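Local coordinates for protein peptidase S8 and S53, subtilisin, kexin, sedolisin (Mycobacterium smegmatis, PDB 4KG7) that is a mycosin, a subtilisin-like serine protease of the ESX-3 type VII secretion system, and probably cleaves peptide bonds through a charge-relay mechanism, at residues 66-71 with 127-132; 175-180 with 321-326; 263-268 with 282-287. One frame throughout, in Å; residues are numbered along the deposited sequence.

Interaction 1: residues 66-71 with 127-132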
loop_
_atom_site.group_PDB
_atom_site.type_symbol
_atom_site.label_atom_id
_atom_site.label_comp_id
_atom_site.label_asym_id
_atom_site.label_seq_id
_atom_site.Cartn_x
_atom_site.Cartn_y
_atom_site.Cartn_z
ATOM N N GLY A 66 13.318 1.386 15.425
ATOM C CA GLY A 66 13.302 2.822 15.376
ATOM C C GLY A 66 12.452 3.426 14.286
ATOM O O GLY A 66 12.361 4.642 14.209
ATOM N N GLN A 67 11.865 2.590 13.438
ATOM C CA GLN A 67 11.107 3.092 12.296
ATOM C C GLN A 67 9.629 3.099 12.584
ATOM O O GLN A 67 9.128 2.205 13.265
ATOM C CB GLN A 67 11.390 2.241 11.060
ATOM C CG GLN A 67 12.860 2.157 10.698
ATOM C CD GLN A 67 13.571 3.475 10.804
ATOM O OE1 GLN A 67 13.264 4.395 10.059
ATOM N NE2 GLN A 67 14.497 3.596 11.782
ATOM N N THR A 68 8.942 4.129 12.091
ATOM C CA THR A 68 7.495 4.227 12.207
ATOM C C THR A 68 6.900 4.158 10.808
ATOM O O THR A 68 7.281 4.943 9.944
ATOM C CB THR A 68 7.069 5.548 12.867
ATOM O OG1 THR A 68 7.609 5.611 14.203
ATOM C CG2 THR A 68 5.582 5.625 12.961
ATOM N N VAL A 69 5.976 3.234 10.595
ATOM C CA VAL A 69 5.288 3.078 9.320
ATOM C C VAL A 69 3.829 3.429 9.507
ATOM O O VAL A 69 3.145 2.846 10.369
ATOM C CB VAL A 69 5.384 1.625 8.775
ATOM C CG1 VAL A 69 4.711 1.510 7.426
ATOM C CG2 VAL A 69 6.838 1.133 8.706
ATOM N N ALA A 70 3.343 4.374 8.715
ATOM C CA ALA A 70 1.909 4.693 8.732
ATOM C C ALA A 70 1.175 3.784 7.765
ATOM O O ALA A 70 1.602 3.635 6.633
ATOM C CB ALA A 70 1.671 6.139 8.343
ATOM N N VAL A 71 0.057 3.220 8.216
ATOM C CA VAL A 71 -0.808 2.359 7.413
ATOM C C VAL A 71 -2.081 3.173 7.179
ATOM O O VAL A 71 -2.890 3.349 8.093
ATOM C CB VAL A 71 -1.063 1.042 8.180
ATOM C CG1 VAL A 71 -2.051 0.159 7.424
ATOM C CG2 VAL A 71 0.240 0.304 8.402
ATOM N N GLU A 127 10.155 -5.088 14.501
ATOM C CA GLU A 127 10.572 -4.106 15.501
ATOM C C GLU A 127 10.161 -2.674 15.121
ATOM O O GLU A 127 10.377 -1.735 15.902
ATOM C CB GLU A 127 12.073 -4.207 15.775
ATOM C CG GLU A 127 12.430 -5.506 16.488
ATOM C CD GLU A 127 13.893 -5.600 16.841
ATOM O OE1 GLU A 127 14.559 -4.561 16.885
ATOM O OE2 GLU A 127 14.380 -6.711 17.100
ATOM N N ALA A 128 9.559 -2.500 13.954
ATOM C CA ALA A 128 8.995 -1.208 13.585
ATOM C C ALA A 128 7.706 -0.944 14.363
ATOM O O ALA A 128 7.089 -1.859 14.890
ATOM C CB ALA A 128 8.752 -1.151 12.094
ATOM N N ARG A 129 7.312 0.306 14.439
ATOM C CA ARG A 129 6.039 0.677 15.035
ATOM C C ARG A 129 5.107 1.091 13.926
ATOM O O ARG A 129 5.543 1.576 12.896
ATOM C CB ARG A 129 6.239 1.813 16.015
ATOM C CG ARG A 129 6.812 1.304 17.324
ATOM C CD ARG A 129 6.949 2.400 18.355
ATOM N NE ARG A 129 7.838 3.493 17.931
ATOM C CZ ARG A 129 7.462 4.627 17.329
ATOM N NH1 ARG A 129 6.194 4.871 17.015
ATOM N NH2 ARG A 129 8.390 5.537 17.029
ATOM N N LEU A 130 3.825 0.854 14.126
ATOM C CA LEU A 130 2.853 1.216 13.139
ATOM C C LEU A 130 1.963 2.323 13.668
ATOM O O LEU A 130 1.687 2.378 14.861
ATOM C CB LEU A 130 1.947 0.015 12.840
ATOM C CG LEU A 130 2.676 -1.182 12.249
ATOM C CD1 LEU A 130 1.734 -2.376 12.212
ATOM C CD2 LEU A 130 3.216 -0.848 10.882
ATOM N N ILE A 131 1.543 3.205 12.775
ATOM C CA ILE A 131 0.437 4.148 13.041
ATOM C C ILE A 131 -0.685 3.788 12.080
ATOM O O ILE A 131 -0.463 3.730 10.846
ATOM C CB ILE A 131 0.847 5.608 12.794
ATOM C CG1 ILE A 131 1.976 6.020 13.724
ATOM C CG2 ILE A 131 -0.348 6.530 13.000
ATOM C CD1 ILE A 131 2.675 7.275 13.263
ATOM N N SER A 132 -1.878 3.534 12.618
ATOM C CA SER A 132 -3.045 3.234 11.785
ATOM C C SER A 132 -3.949 4.449 11.603
ATOM O O SER A 132 -4.466 4.985 12.569
ATOM C CB SER A 132 -3.894 2.158 12.424
ATOM O OG SER A 132 -5.020 1.936 11.618
HETATM O O HOH W 1 10.660 0.849 16.494
HETATM O O HOH W 2 -5.384 1.708 8.754
#

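Interaction 2: residues 175-180 with 321-326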
loop_
_atom_site.group_PDB
_atom_site.type_symbol
_atom_site.label_atom_id
_atom_site.label_comp_id
_atom_site.label_asym_id
_atom_site.label_seq_id
_atom_site.Cartn_x
_atom_site.Cartn_y
_atom_site.Cartn_z
ATOM N N VAL A 175 7.944 5.820 6.735
ATOM C CA VAL A 175 7.419 5.093 5.582
ATOM C C VAL A 175 5.923 5.262 5.687
ATOM O O VAL A 175 5.375 5.161 6.796
ATOM C CB VAL A 175 7.799 3.582 5.626
ATOM C CG1 VAL A 175 7.245 2.845 4.424
ATOM C CG2 VAL A 175 9.314 3.406 5.717
ATOM N N ILE A 176 5.256 5.549 4.563
ATOM C CA ILE A 176 3.809 5.718 4.537
ATOM C C ILE A 176 3.284 4.723 3.496
ATOM O O ILE A 176 3.620 4.813 2.304
ATOM C CB ILE A 176 3.439 7.158 4.139
ATOM C CG1 ILE A 176 3.877 8.132 5.227
ATOM C CG2 ILE A 176 1.930 7.272 3.923
ATOM C CD1 ILE A 176 3.757 9.610 4.865
ATOM N N ASN A 177 2.465 3.784 3.948
ATOM C CA ASN A 177 1.931 2.704 3.137
ATOM C C ASN A 177 0.493 2.982 2.718
ATOM O O ASN A 177 -0.372 3.218 3.576
ATOM C CB ASN A 177 1.999 1.382 3.907
ATOM C CG ASN A 177 1.596 0.211 3.045
ATOM O OD1 ASN A 177 2.407 -0.382 2.345
ATOM N ND2 ASN A 177 0.328 -0.107 3.055
ATOM N N ILE A 178 0.252 2.926 1.408
ATOM C CA ILE A 178 -1.055 3.190 0.831
ATOM C C ILE A 178 -1.418 1.983 -0.034
ATOM O O ILE A 178 -1.163 1.944 -1.236
ATOM C CB ILE A 178 -1.072 4.510 0.030
ATOM C CG1 ILE A 178 -0.506 5.676 0.848
ATOM C CG2 ILE A 178 -2.464 4.829 -0.495
ATOM C CD1 ILE A 178 -0.223 6.942 0.069
ATOM N N SER A 179 -2.028 0.975 0.608
ATOM C CA SER A 179 -2.379 -0.254 -0.087
ATOM C C SER A 179 -3.724 -0.210 -0.817
ATOM O O SER A 179 -4.003 -1.085 -1.664
ATOM C CB SER A 179 -2.351 -1.427 0.881
ATOM O OG SER A 179 -1.029 -1.818 1.176
ATOM N N LEU A 180 -4.562 0.760 -0.480
ATOM C CA LEU A 180 -5.797 1.006 -1.207
ATOM C C LEU A 180 -5.518 1.771 -2.493
ATOM O O LEU A 180 -4.568 2.557 -2.565
ATOM C CB LEU A 180 -6.785 1.774 -0.332
ATOM C CG LEU A 180 -7.201 1.121 1.004
ATOM C CD1 LEU A 180 -8.091 2.041 1.835
ATOM C CD2 LEU A 180 -7.819 -0.228 0.720
ATOM N N ALA A 321 1.440 -6.671 -1.822
ATOM C CA ALA A 321 2.751 -6.413 -2.409
ATOM C C ALA A 321 3.293 -5.098 -1.842
ATOM O O ALA A 321 4.453 -5.000 -1.434
ATOM C CB ALA A 321 2.627 -6.341 -3.931
ATOM N N ALA A 322 2.466 -4.054 -1.863
ATOM C CA ALA A 322 2.885 -2.755 -1.300
ATOM C C ALA A 322 3.304 -2.894 0.153
ATOM O O ALA A 322 4.317 -2.348 0.578
ATOM C CB ALA A 322 1.761 -1.733 -1.429
ATOM N N ALA A 323 2.517 -3.657 0.913
ATOM C CA ALA A 323 2.818 -3.836 2.322
ATOM C C ALA A 323 4.196 -4.437 2.512
ATOM O O ALA A 323 4.986 -3.977 3.333
ATOM C CB ALA A 323 1.764 -4.701 2.972
ATOM N N TYR A 324 4.504 -5.463 1.736
ATOM C CA TYR A 324 5.854 -6.054 1.799
ATOM C C TYR A 324 6.917 -5.005 1.528
ATOM O O TYR A 324 7.924 -4.966 2.237
ATOM C CB TYR A 324 5.975 -7.199 0.792
ATOM C CG TYR A 324 5.432 -8.526 1.263
ATOM C CD1 TYR A 324 5.933 -9.128 2.428
ATOM C CD2 TYR A 324 4.534 -9.272 0.482
ATOM C CE1 TYR A 324 5.488 -10.350 2.864
ATOM C CE2 TYR A 324 4.084 -10.499 0.915
ATOM C CZ TYR A 324 4.587 -11.059 2.082
ATOM O OH TYR A 324 4.173 -12.306 2.487
ATOM N N VAL A 325 6.746 -4.197 0.486
ATOM C CA VAL A 325 7.720 -3.192 0.181
ATOM C C VAL A 325 7.877 -2.156 1.289
ATOM O O VAL A 325 8.994 -1.752 1.592
ATOM C CB VAL A 325 7.453 -2.534 -1.182
ATOM C CG1 VAL A 325 8.414 -1.359 -1.440
ATOM C CG2 VAL A 325 7.606 -3.567 -2.284
ATOM N N SER A 326 6.779 -1.711 1.877
ATOM C CA SER A 326 6.865 -0.835 3.054
ATOM C C SER A 326 7.675 -1.456 4.190
ATOM O O SER A 326 8.462 -0.779 4.865
ATOM C CB SER A 326 5.485 -0.453 3.524
ATOM O OG SER A 326 4.911 0.442 2.591
#

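Interaction 3: residues 263-268 with 282-287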
loop_
_atom_site.group_PDB
_atom_site.type_symbol
_atom_site.label_atom_id
_atom_site.label_comp_id
_atom_site.label_asym_id
_atom_site.label_seq_id
_atom_site.Cartn_x
_atom_site.Cartn_y
_atom_site.Cartn_z
ATOM N N GLY A 263 3.813 -3.275 -7.988
ATOM C CA GLY A 263 3.065 -4.360 -8.623
ATOM C C GLY A 263 3.188 -5.662 -7.866
ATOM O O GLY A 263 3.989 -5.781 -6.953
ATOM N N ALA A 264 2.355 -6.652 -8.228
ATOM C CA ALA A 264 2.314 -7.970 -7.582
ATOM C C ALA A 264 3.019 -9.017 -8.448
ATOM O O ALA A 264 2.894 -9.012 -9.669
ATOM C CB ALA A 264 0.896 -8.395 -7.342
ATOM N N VAL A 265 3.791 -9.874 -7.793
ATOM C CA VAL A 265 4.348 -11.066 -8.419
ATOM C C VAL A 265 3.863 -12.327 -7.739
ATOM O O VAL A 265 3.451 -12.326 -6.564
ATOM C CB VAL A 265 5.893 -11.048 -8.475
ATOM C CG1 VAL A 265 6.407 -9.996 -9.440
ATOM C CG2 VAL A 265 6.484 -10.881 -7.071
ATOM N N ASP A 266 3.887 -13.423 -8.491
ATOM C CA ASP A 266 3.729 -14.732 -7.900
ATOM C C ASP A 266 4.977 -15.128 -7.071
ATOM O O ASP A 266 5.938 -14.374 -6.994
ATOM C CB ASP A 266 3.305 -15.756 -8.996
ATOM C CG ASP A 266 4.390 -16.097 -10.003
ATOM O OD1 ASP A 266 5.587 -15.933 -9.744
ATOM O OD2 ASP A 266 3.990 -16.617 -11.066
ATOM N N SER A 267 4.937 -16.276 -6.411
ATOM C CA SER A 267 6.075 -16.630 -5.524
ATOM C C SER A 267 7.397 -16.864 -6.279
ATOM O O SER A 267 8.453 -16.851 -5.639
ATOM C CB SER A 267 5.734 -17.824 -4.638
ATOM O OG SER A 267 5.336 -18.938 -5.415
ATOM N N THR A 268 7.335 -17.092 -7.610
ATOM C CA THR A 268 8.538 -17.236 -8.475
ATOM C C THR A 268 9.067 -15.911 -8.994
ATOM O O THR A 268 10.102 -15.887 -9.667
ATOM C CB THR A 268 8.352 -18.189 -9.707
ATOM O OG1 THR A 268 7.686 -17.518 -10.798
ATOM C CG2 THR A 268 7.610 -19.484 -9.336
ATOM N N GLY A 282 7.118 0.905 -10.230
ATOM C CA GLY A 282 8.544 0.985 -9.922
ATOM C C GLY A 282 9.209 -0.270 -9.376
ATOM O O GLY A 282 10.428 -0.441 -9.476
ATOM N N ILE A 283 8.415 -1.179 -8.827
ATOM C CA ILE A 283 8.975 -2.329 -8.127
ATOM C C ILE A 283 7.824 -3.301 -7.930
ATOM O O ILE A 283 6.665 -2.967 -8.211
ATOM C CB ILE A 283 9.598 -1.875 -6.778
ATOM C CG1 ILE A 283 10.606 -2.903 -6.208
ATOM C CG2 ILE A 283 8.526 -1.535 -5.785
ATOM C CD1 ILE A 283 11.459 -2.321 -5.110
ATOM N N ALA A 284 8.114 -4.500 -7.440
ATOM C CA ALA A 284 7.071 -5.477 -7.158
ATOM C C ALA A 284 7.370 -6.267 -5.924
ATOM O O ALA A 284 8.489 -6.247 -5.418
ATOM C CB ALA A 284 6.873 -6.401 -8.332
ATOM N N ALA A 285 6.360 -6.973 -5.432
ATOM C CA ALA A 285 6.569 -7.919 -4.314
ATOM C C ALA A 285 5.458 -8.987 -4.342
ATOM O O ALA A 285 4.502 -8.869 -5.093
ATOM C CB ALA A 285 6.607 -7.165 -2.979
ATOM N N PRO A 286 5.601 -10.039 -3.547
ATOM C CA PRO A 286 4.560 -11.081 -3.594
ATOM C C PRO A 286 3.160 -10.567 -3.301
ATOM O O PRO A 286 2.969 -9.819 -2.337
ATOM C CB PRO A 286 5.034 -12.088 -2.545
ATOM C CG PRO A 286 6.535 -11.903 -2.581
ATOM C CD PRO A 286 6.676 -10.414 -2.628
ATOM N N GLY A 287 2.208 -10.985 -4.132
ATOM C CA GLY A 287 0.811 -10.569 -3.998
ATOM C C GLY A 287 -0.228 -11.682 -4.061
ATOM O O GLY A 287 -1.418 -11.399 -4.124
#

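Interaction 1: residues 66-71 with 127-132
Thr-68 meets Arg-129 and Ile-131 with its two branches. Its OG1 lies over one face of the Arg-129 guanidinium, 2.9 Å from NH2 but not hydrogen-bonded to it, because the N-H bonds run in the plane of the group and the hydroxyl stands above it. A bend at chi3 (-60°) in the arginine chain brings the flat end back over the threonine. The methyl CG2, anti to the backbone N, crosses the end of Ile-131 and comes within 3.4 Å of CD1, tighter than usual for two carbons. The branched residues Thr-68 and Ile-131 suit extended backbone, while the small Ala-70 on the same face packs against Ala-173. On the other face, Leu-130 reaches across to the neighbouring strand: its CD2 sits 3.9 Å from Val-69 CB and 4.0 Å from Val-71 CG2, a wedge between two valines.

Strands 68-71 and 129-132 are parallel neighbours in the central sheet of the subtilisin fold. Helix 104-113 covers the face of Val-69, Leu-130 and Val-71, and Val-71 lies close to Asp-73, the predicted charge-relay aspartate. Backbone bonds pass back and forth between the strands, among them Arg-129 N to Gln-67 O at 2.9 Å and the shorter Val-71 N to Ile-131 O at 2.7 Å. Waters extend the pairing at both ends: one joins Gly-66 N to Glu-127 O, the other donates to Val-71 O and to Ser-132 OG, which is also hydrogen-bonded to Gly-97 O. The amide of Gln-67 leads away from strand 129-132, its OE1 taken by Arg-174 NE.

Interaction 2: residues 175-180 with 321-326
Ser-326 packs against Asn-177 and Val-175 where helix 318-335 of the subtilisin fold lies against the central strand 175-178. The two segments run antiparallel, at 175°, and their axes approach to 8.3 Å, a distance suited to the small Ala-322 and Ser-326 that the helix turns toward the strand. The side chain of Ser-326 starts with CB, 3.8 Å from the methyl CG1 of Val-175. One bond further, OG lies anti to the carbonyl carbon of Ser-326 (chi1 -71°), beside the backbone N, and is thereby laid along the strand side of the helix. There it meets the base of the asparagine, 3.3 Å from Asn-177 CB and 3.4 Å from CG, while keeping 3.8 Å to Val-175 CG1. Serine suits this place because it is small enough for close helix-on-sheet packing. The carbonyl of Ala-322 one turn back is 3.5 Å from OG, at best a weak partner, and accepts the helical bond from Ser-326 N.

Asn-177 points toward the helix, its CG anti to the backbone N, whereas Ile-176 and Ile-178 turn to the opposite face of the sheet. Val-108 of helix 104-113 also touches Asn-177. Toward the start of helix 318-335, where the predicted charge-relay Ser-319 sits, Ser-179 takes over the contact: its OG is hydrogen-bonded to Ser-319 O and rests 3.8 Å from the methyl CB of Ala-322.

Interaction 3: residues 263-268 with 282-287
Val-265 grips Ala-284 and Ala-285 with separate methyls. CG1 lies 3.8 Å from Ala-284 CB, while CG2, placed between the backbone N and the carbonyl carbon, presses to 3.4 Å from Ala-285 O. That same oxygen accepts the N-H of Val-265 at 3.0 Å, the donor standing 44° out of the carbonyl plane, so N and CG2 of Val-265 both close on it. Small residues suit this tight half: Ala-284 CB comes to 3.3 Å from Gly-263 O, and Gly-287 brings its bare CA to 4.0 Å from Ala-264 CB, where a side chain on Gly-287 would point at Ala-264 and run into that methyl.

This is the last parallel pair in the seven-stranded subtilisin sheet, with strand 281-286 outermost. Helix 318-335 covers Ala-285 through Tyr-324 and Val-325, and Pro-286 lies against helix 48-53. Proline is tolerated because the bonds across are given by its neighbours, Ala-285 N and Gly-287 N, the latter to Val-265 O at 3.0 Å.

Beyond Val-265 the chain swings away from strand 281-286 toward solvent. Asp-266 turns its carboxylate onto its own loop instead: OD1 accepts from Thr-268 OG1 at 2.8 Å and also from Gln-270 N.

How the interactions relate
From the N terminus, strand 68-73 is the first strand of the parallel sheet along the chain, and interaction 1 closes a 55-residue loop that carries the predicted charge-relay Asp-73 and His-104. Only then does interaction 2 open, at 175-180, and it stays open for 140 residues until helix 318-335 arrives. Within that span interaction 3 opens and closes a short 13-residue excursion without any helix. Interactions 1 and 2 join directly, as Ala-70 probably bonds through its backbone to Val-175 and Asn-177. Interactions 2 and 3 meet where Ala-321 CB packs on Gly-263 O. Interactions 1 and 3, about 14 Å apart at their nearest atoms, connect through the sheet.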